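Local coordinates for protein endo-pectate lyase (Erwinia chrysanthemi, PDB 3B90) that probably cleaves polygalacturonate and methylated pectins by endo-acting, calcium-dependent beta-elimination, through the parallel beta-helix catalytic domain present here, at residues A[33-38]-A[52-57]; A[48-53]-A[70-75]. All coordinates share one frame; numbering follows the deposited sequence.

How the interactions relate
Both contacts join successive coils of the right-handed parallel beta-helix in the pectate lyase domain, and their centres lie about 10 Å apart on the same side of the chain's centre. Along the chain the order is 33-38, 48-53, 52-57 and 70-75, with Gly52 and Gly53 common to both interactions. The loop between strands 42-48 and 57-61 is bordered toward its end by residues 33-38, which lead into strand 36-39, and toward its start by residues 70-75, at and just past the end of strand 63-71. The two also touch directly, Leu35 CD2 lying 3.6 Å from Ile48 CG2. The loop thus carries the zinc ligand Asp55 in its own turn and packs against calcium-binding residues.

Interaction 1: residues A[33-38]-A[52-57]. Unlike the reference sequence in segment 52-57: Gly53 (reference Arg). With ZN (zinc ion), chain D.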
ATOM      1  N   LYS A  33       8.549  -1.929 -14.021  1.00 18.81           N
ATOM      2  CA  LYS A  33       9.357  -0.909 -13.361  1.00 18.85           C
ATOM      3  C   LYS A  33       8.463   0.153 -12.731  1.00 18.32           C
ATOM      4  O   LYS A  33       7.318   0.332 -13.137  1.00 17.59           O
ATOM      5  CB  LYS A  33      10.290  -0.243 -14.386  1.00 19.97           C
ATOM      6  CG  LYS A  33      11.308  -1.184 -15.019  1.00 23.28           C
ATOM      7  CD  LYS A  33      11.982  -0.586 -16.260  1.00 24.78           C
ATOM      8  CE  LYS A  33      12.799   0.657 -15.929  1.00 26.31           C
ATOM      9  NZ  LYS A  33      13.536   1.181 -17.126  1.00 26.19           N
ATOM     10  N   PRO A  34       8.955   0.834 -11.687  1.00 17.20           N
ATOM     11  CA  PRO A  34       8.115   1.862 -11.077  1.00 16.74           C
ATOM     12  C   PRO A  34       7.975   3.043 -12.043  1.00 16.11           C
ATOM     13  O   PRO A  34       8.856   3.272 -12.877  1.00 15.01           O
ATOM     14  CB  PRO A  34       8.900   2.235  -9.820  1.00 17.65           C
ATOM     15  CG  PRO A  34      10.336   1.970 -10.218  1.00 16.74           C
ATOM     16  CD  PRO A  34      10.215   0.663 -10.943  1.00 17.62           C
ATOM     17  N   LEU A  35       6.839   3.741 -11.969  1.00 15.40           N
ATOM     18  CA  LEU A  35       6.577   4.908 -12.814  1.00 13.58           C
ATOM     19  C   LEU A  35       7.324   6.113 -12.270  1.00 13.86           C
ATOM     20  O   LEU A  35       7.872   6.912 -13.029  1.00 15.18           O
ATOM     21  CB  LEU A  35       5.086   5.233 -12.844  1.00 13.27           C
ATOM     22  CG  LEU A  35       4.165   4.640 -13.909  1.00 11.86           C
ATOM     23  CD1 LEU A  35       4.951   3.854 -14.929  1.00  9.23           C
ATOM     24  CD2 LEU A  35       3.121   3.783 -13.243  1.00 11.28           C
ATOM     25  N   ILE A  36       7.296   6.261 -10.949  1.00 13.42           N
ATOM     26  CA  ILE A  36       7.954   7.369 -10.266  1.00 13.39           C
ATOM     27  C   ILE A  36       8.736   6.831  -9.076  1.00 14.63           C
ATOM     28  O   ILE A  36       8.295   5.908  -8.382  1.00 12.85           O
ATOM     29  CB  ILE A  36       6.926   8.430  -9.709  1.00 15.50           C
ATOM     30  CG1 ILE A  36       6.349   9.304 -10.824  1.00 15.84           C
ATOM     31  CG2 ILE A  36       7.588   9.343  -8.667  1.00 15.52           C
ATOM     32  CD1 ILE A  36       5.192   8.691 -11.549  1.00 19.96           C
ATOM     33  N   ILE A  37       9.905   7.415  -8.849  1.00 14.24           N
ATOM     34  CA  ILE A  37      10.737   7.036  -7.725  1.00 15.15           C
ATOM     35  C   ILE A  37      10.866   8.294  -6.896  1.00 15.69           C
ATOM     36  O   ILE A  37      11.155   9.373  -7.425  1.00 15.95           O
ATOM     37  CB  ILE A  37      12.132   6.577  -8.167  1.00 15.74           C
ATOM     38  CG1 ILE A  37      12.013   5.437  -9.185  1.00 16.10           C
ATOM     39  CG2 ILE A  37      12.936   6.127  -6.951  1.00 14.83           C
ATOM     40  CD1 ILE A  37      13.349   4.961  -9.737  1.00 14.82           C
ATOM     41  N   LEU A  38      10.596   8.168  -5.606  1.00 16.23           N
ATOM     42  CA  LEU A  38      10.674   9.310  -4.713  1.00 17.04           C
ATOM     43  C   LEU A  38      11.810   9.172  -3.720  1.00 17.98           C
ATOM     44  O   LEU A  38      12.109   8.076  -3.235  1.00 17.72           O
ATOM     45  CB  LEU A  38       9.349   9.515  -3.976  1.00 16.22           C
ATOM     46  CG  LEU A  38       8.151   9.875  -4.860  1.00 14.98           C
ATOM     47  CD1 LEU A  38       6.892   9.924  -4.031  1.00 13.84           C
ATOM     48  CD2 LEU A  38       8.387  11.205  -5.537  1.00 12.55           C
ATOM     49  N   GLY A  52      -1.259   0.697 -17.668  1.00 19.84           N
ATOM     50  CA  GLY A  52       0.130   1.097 -17.513  1.00 19.02           C
ATOM     51  C   GLY A  52       0.584   1.403 -16.097  1.00 18.20           C
ATOM     52  O   GLY A  52       1.470   2.241 -15.892  1.00 16.67           O
ATOM     53  N   GLY A  53       0.028   0.688 -15.124  1.00 15.56           N
ATOM     54  CA  GLY A  53       0.398   0.919 -13.742  1.00 15.32           C
ATOM     55  C   GLY A  53       1.792   0.452 -13.372  1.00 15.67           C
ATOM     56  O   GLY A  53       2.342   0.892 -12.356  1.00 15.11           O
ATOM     57  N   ALA A  54       2.342  -0.449 -14.188  1.00 16.56           N
ATOM     58  CA  ALA A  54       3.679  -1.020 -14.002  1.00 16.26           C
ATOM     59  C   ALA A  54       3.920  -1.410 -12.544  1.00 16.79           C
ATOM     60  O   ALA A  54       3.176  -2.229 -11.999  1.00 16.89           O
ATOM     61  CB  ALA A  54       4.750  -0.043 -14.499  1.00 15.68           C
ATOM     62  N   ASP A  55       4.941  -0.827 -11.913  1.00 15.79           N
ATOM     63  CA  ASP A  55       5.224  -1.127 -10.509  1.00 16.77           C
ATOM     64  C   ASP A  55       4.920   0.050  -9.579  1.00 15.87           C
ATOM     65  O   ASP A  55       5.568   0.217  -8.545  1.00 15.61           O
ATOM     66  CB  ASP A  55       6.667  -1.597 -10.306  1.00 17.31           C
ATOM     67  CG  ASP A  55       6.874  -2.261  -8.952  1.00 19.28           C
ATOM     68  OD1 ASP A  55       7.985  -2.134  -8.392  1.00 20.65           O
ATOM     69  OD2 ASP A  55       5.928  -2.911  -8.447  1.00 17.80           O
ATOM     70  N   GLY A  56       3.944   0.873  -9.964  1.00 14.17           N
ATOM     71  CA  GLY A  56       3.545   2.001  -9.141  1.00 14.02           C
ATOM     72  C   GLY A  56       4.554   3.100  -8.844  1.00 13.44           C
ATOM     73  O   GLY A  56       5.323   3.514  -9.705  1.00 13.21           O
ATOM     74  N   ILE A  57       4.528   3.570  -7.601  1.00 14.98           N
ATOM     75  CA  ILE A  57       5.400   4.645  -7.123  1.00 13.38           C
ATOM     76  C   ILE A  57       6.237   4.144  -5.943  1.00 14.31           C
ATOM     77  O   ILE A  57       5.706   3.557  -5.002  1.00 13.93           O
ATOM     78  CB  ILE A  57       4.543   5.867  -6.687  1.00 13.63           C
ATOM     79  CG1 ILE A  57       3.785   6.432  -7.891  1.00 13.55           C
ATOM     80  CG2 ILE A  57       5.393   6.935  -6.029  1.00 11.90           C
ATOM     81  CD1 ILE A  57       2.895   7.618  -7.543  1.00 16.61           C
TER
HETATM   82 ZN    ZN D 711       5.858  -3.645  -6.448  1.00 18.24          ZN
HETATM   83  O   HOH W   1       6.923  -2.983  -4.838  1.00  3.98           O
HETATM   84  O   HOH W   2       7.140  -5.167  -6.594  1.00  8.34           O
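The backbone carbonyl of Lys33 is met by Asp55, a zinc ligand, in an uncommon way: Asp55 N donates to Lys33 O at 2.9 Å from well above the carbonyl plane, 55° out of it. The methyl CB of Ala54 crowds the same oxygen. Asp55 belongs to a type II' turn running from Gly53 to Gly56, and at the turn's last residue Gly56 O accepts the N-H of Leu35 at 2.7 Å, with a C=O...N angle of 163°. Such parallel pairing of neighbouring coils is the signature of the right-handed beta-helix; here Ile36 and Ile57 form the parallel bridge, and their side chains run alongside one another on the same face, with Ile36 CB 4.1 Å from Ile57 CG1. The methyl CD1 of Leu38 comes across to Ile57 CG2 at 3.9 Å, in an apolar interior that Ile66 also lines. Leu35 turns its CD1 methyl onto Ala54 CB. With CG anti to the backbone N (chi1 -165°), the Asp55 carboxylate reaches the metal, OD2 binding zinc at 2.1 Å beside two waters. Asp77 is a further ligand of this ion, while OD1 of Asp55 is hydrogen-bonded to His58 NE2, which ties down the carboxylate's second oxygen.

Interaction 2: residues A[48-53]-A[70-75]; sequences ISASGG and IWEDIC. Unlike the reference sequence in segment 48-53: Gly53 (reference Arg). With CA (calcium ion), chain C.
Ile48 lays its CD1 methyl over one face of the Trp71 indole, 3.8 Å from the centroid of the five-membered ring and 30° off the ring normal, a CH-pi contact in the buried part of the interface. With the same first torsion, CG1 of Ile48 and CG of Trp71 both anti to the carbonyl carbon, the two side chains stay alongside each other and bring CD1 over the ring. Behind them two backbone bonds, each with its donor nearly in line with the acceptor's C=O, join the coils of the parallel beta-helix: Ile48 N to Ile70 O at 2.9 Å and Glu72 N to Ile48 O at 3.1 Å. Further along, Gly53 C packs on Cys75 CB at 3.6 Å, and Cys75 is fixed by its disulfide to Cys25.

The partly exposed side is looser. Glu72 extends its chain past Ile48 O, and its OE2 makes a weak bond with Ala50 N at 3.3 Å, bent to 125° at the hydrogen. The Ala50 methyl rests against the CB atoms of Glu72 and Asp73, while water 3 lies 2.7 Å from Ser49 O, to which it probably donates, and weakly accepts from Asp73 N.

Past this edge, Asp73 holds CG anti to its own N (chi1 -166°), and its OD1 binds calcium at 2.5 Å, joined by the backbone oxygens of Ile74 and Tyr100, OD1 of Asn95 and two waters. A single carboxylate among neutral oxygen ligands probably offsets only part of the calcium's double positive charge.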
ATOM      1  N   ILE A  48      -2.698   7.608 -13.174  1.00 22.34           N
ATOM      2  CA  ILE A  48      -1.965   6.536 -13.822  1.00 21.77           C
ATOM      3  C   ILE A  48      -2.991   5.706 -14.557  1.00 21.79           C
ATOM      4  O   ILE A  48      -3.992   5.290 -13.969  1.00 22.75           O
ATOM      5  CB  ILE A  48      -1.221   5.690 -12.785  1.00 21.34           C
ATOM      6  CG1 ILE A  48      -0.337   6.607 -11.930  1.00 22.16           C
ATOM      7  CG2 ILE A  48      -0.376   4.640 -13.484  1.00 22.24           C
ATOM      8  CD1 ILE A  48       0.216   5.974 -10.683  1.00 24.56           C
ATOM      9  N   SER A  49      -2.759   5.499 -15.851  1.00 21.68           N
ATOM     10  CA  SER A  49      -3.684   4.745 -16.695  1.00 21.06           C
ATOM     11  C   SER A  49      -3.923   3.294 -16.280  1.00 21.89           C
ATOM     12  O   SER A  49      -3.109   2.683 -15.577  1.00 21.23           O
ATOM     13  CB  SER A  49      -3.244   4.804 -18.155  1.00 20.33           C
ATOM     14  OG  SER A  49      -1.976   4.212 -18.326  1.00 22.53           O
ATOM     15  N   ALA A  50      -5.044   2.753 -16.752  1.00 21.13           N
ATOM     16  CA  ALA A  50      -5.454   1.388 -16.464  1.00 21.33           C
ATOM     17  C   ALA A  50      -4.508   0.302 -16.978  1.00 20.65           C
ATOM     18  O   ALA A  50      -4.278  -0.696 -16.298  1.00 20.21           O
ATOM     19  CB  ALA A  50      -6.863   1.148 -16.998  1.00 20.04           C
ATOM     20  N   SER A  51      -3.969   0.488 -18.177  1.00 21.27           N
ATOM     21  CA  SER A  51      -3.075  -0.507 -18.752  1.00 21.26           C
ATOM     22  C   SER A  51      -1.603  -0.147 -18.637  1.00 20.87           C
ATOM     23  O   SER A  51      -0.784  -0.650 -19.406  1.00 22.09           O
ATOM     24  CB  SER A  51      -3.440  -0.759 -20.222  1.00 23.02           C
ATOM     25  OG  SER A  51      -3.277   0.412 -21.004  1.00 23.53           O
ATOM     26  N   GLY A  52      -1.259   0.697 -17.668  1.00 19.84           N
ATOM     27  CA  GLY A  52       0.130   1.097 -17.513  1.00 19.02           C
ATOM     28  C   GLY A  52       0.584   1.403 -16.097  1.00 18.20           C
ATOM     29  O   GLY A  52       1.470   2.241 -15.892  1.00 16.67           O
ATOM     30  N   GLY A  53       0.028   0.688 -15.124  1.00 15.56           N
ATOM     31  CA  GLY A  53       0.398   0.919 -13.742  1.00 15.32           C
ATOM     32  C   GLY A  53       1.792   0.452 -13.372  1.00 15.67           C
ATOM     33  O   GLY A  53       2.342   0.892 -12.356  1.00 15.11           O
ATOM     34  N   ILE A  70      -4.339   8.939  -8.468  1.00 15.81           N
ATOM     35  CA  ILE A  70      -5.364   7.996  -8.873  1.00 16.74           C
ATOM     36  C   ILE A  70      -4.766   6.867  -9.707  1.00 17.05           C
ATOM     37  O   ILE A  70      -4.042   7.115 -10.680  1.00 18.39           O
ATOM     38  CB  ILE A  70      -6.485   8.686  -9.693  1.00 18.18           C
ATOM     39  CG1 ILE A  70      -7.218   9.716  -8.829  1.00 19.12           C
ATOM     40  CG2 ILE A  70      -7.477   7.650 -10.195  1.00 17.69           C
ATOM     41  CD1 ILE A  70      -8.395  10.384  -9.530  1.00 21.20           C
ATOM     42  N   TRP A  71      -5.042   5.635  -9.282  1.00 15.73           N
ATOM     43  CA  TRP A  71      -4.602   4.431  -9.968  1.00 15.52           C
ATOM     44  C   TRP A  71      -5.849   3.827 -10.613  1.00 15.37           C
ATOM     45  O   TRP A  71      -6.699   3.262  -9.917  1.00 13.56           O
ATOM     46  CB  TRP A  71      -4.013   3.413  -8.978  1.00 14.36           C
ATOM     47  CG  TRP A  71      -2.682   3.786  -8.397  1.00 12.61           C
ATOM     48  CD1 TRP A  71      -1.449   3.357  -8.820  1.00 13.51           C
ATOM     49  CD2 TRP A  71      -2.446   4.618  -7.258  1.00 11.34           C
ATOM     50  NE1 TRP A  71      -0.462   3.867  -8.005  1.00 12.33           N
ATOM     51  CE2 TRP A  71      -1.046   4.644  -7.038  1.00 10.88           C
ATOM     52  CE3 TRP A  71      -3.280   5.339  -6.392  1.00 10.15           C
ATOM     53  CZ2 TRP A  71      -0.465   5.363  -5.988  1.00  9.91           C
ATOM     54  CZ3 TRP A  71      -2.699   6.053  -5.343  1.00  9.33           C
ATOM     55  CH2 TRP A  71      -1.308   6.059  -5.152  1.00  8.98           C
ATOM     56  N   GLU A  72      -5.964   3.968 -11.933  1.00 15.05           N
ATOM     57  CA  GLU A  72      -7.111   3.447 -12.680  1.00 15.43           C
ATOM     58  C   GLU A  72      -7.259   1.923 -12.643  1.00 14.23           C
ATOM     59  O   GLU A  72      -8.357   1.399 -12.786  1.00 14.30           O
ATOM     60  CB  GLU A  72      -7.079   3.972 -14.119  1.00 16.59           C
ATOM     61  CG  GLU A  72      -7.623   5.393 -14.230  1.00 21.29           C
ATOM     62  CD  GLU A  72      -7.226   6.107 -15.513  1.00 22.71           C
ATOM     63  OE1 GLU A  72      -7.129   7.353 -15.477  1.00 24.33           O
ATOM     64  OE2 GLU A  72      -7.009   5.440 -16.546  1.00 22.90           O
ATOM     65  N   ASP A  73      -6.142   1.225 -12.466  1.00 14.51           N
ATOM     66  CA  ASP A  73      -6.110  -0.231 -12.368  1.00 16.04           C
ATOM     67  C   ASP A  73      -4.711  -0.590 -11.894  1.00 16.40           C
ATOM     68  O   ASP A  73      -3.770  -0.652 -12.694  1.00 16.77           O
ATOM     69  CB  ASP A  73      -6.401  -0.907 -13.724  1.00 16.44           C
ATOM     70  CG  ASP A  73      -6.704  -2.401 -13.590  1.00 19.90           C
ATOM     71  OD1 ASP A  73      -6.468  -2.980 -12.510  1.00 19.59           O
ATOM     72  OD2 ASP A  73      -7.194  -3.005 -14.570  1.00 20.98           O
ATOM     73  N   ILE A  74      -4.568  -0.793 -10.586  1.00 16.43           N
ATOM     74  CA  ILE A  74      -3.271  -1.153 -10.015  1.00 16.38           C
ATOM     75  C   ILE A  74      -2.689  -2.343 -10.777  1.00 16.82           C
ATOM     76  O   ILE A  74      -3.394  -3.326 -11.030  1.00 17.09           O
ATOM     77  CB  ILE A  74      -3.391  -1.562  -8.526  1.00 15.47           C
ATOM     78  CG1 ILE A  74      -3.888  -0.384  -7.686  1.00 11.96           C
ATOM     79  CG2 ILE A  74      -2.038  -2.086  -8.016  1.00 12.47           C
ATOM     80  CD1 ILE A  74      -4.027  -0.707  -6.220  1.00 13.57           C
ATOM     81  N   CYS A  75      -1.427  -2.231 -11.188  1.00 16.84           N
ATOM     82  CA  CYS A  75      -0.773  -3.324 -11.902  1.00 16.18           C
ATOM     83  C   CYS A  75      -0.151  -4.299 -10.903  1.00 17.04           C
ATOM     84  O   CYS A  75      -0.790  -5.272 -10.517  1.00 17.47           O
ATOM     85  CB  CYS A  75       0.274  -2.792 -12.880  1.00 17.89           C
ATOM     86  SG  CYS A  75       1.193  -4.079 -13.790  1.00 16.78           S
TER
HETATM   87 CA    CA C 701      -5.082  -4.815 -11.503  1.00 30.38          CA
HETATM   88  O   HOH W   3      -3.067   2.362 -12.850  1.00 17.09           O
HETATM   89  O   HOH W   4      -3.454  -6.061 -10.002  1.00 32.48           O
HETATM   90  O   HOH W   5      -6.397  -6.599 -11.660  1.00 11.61           O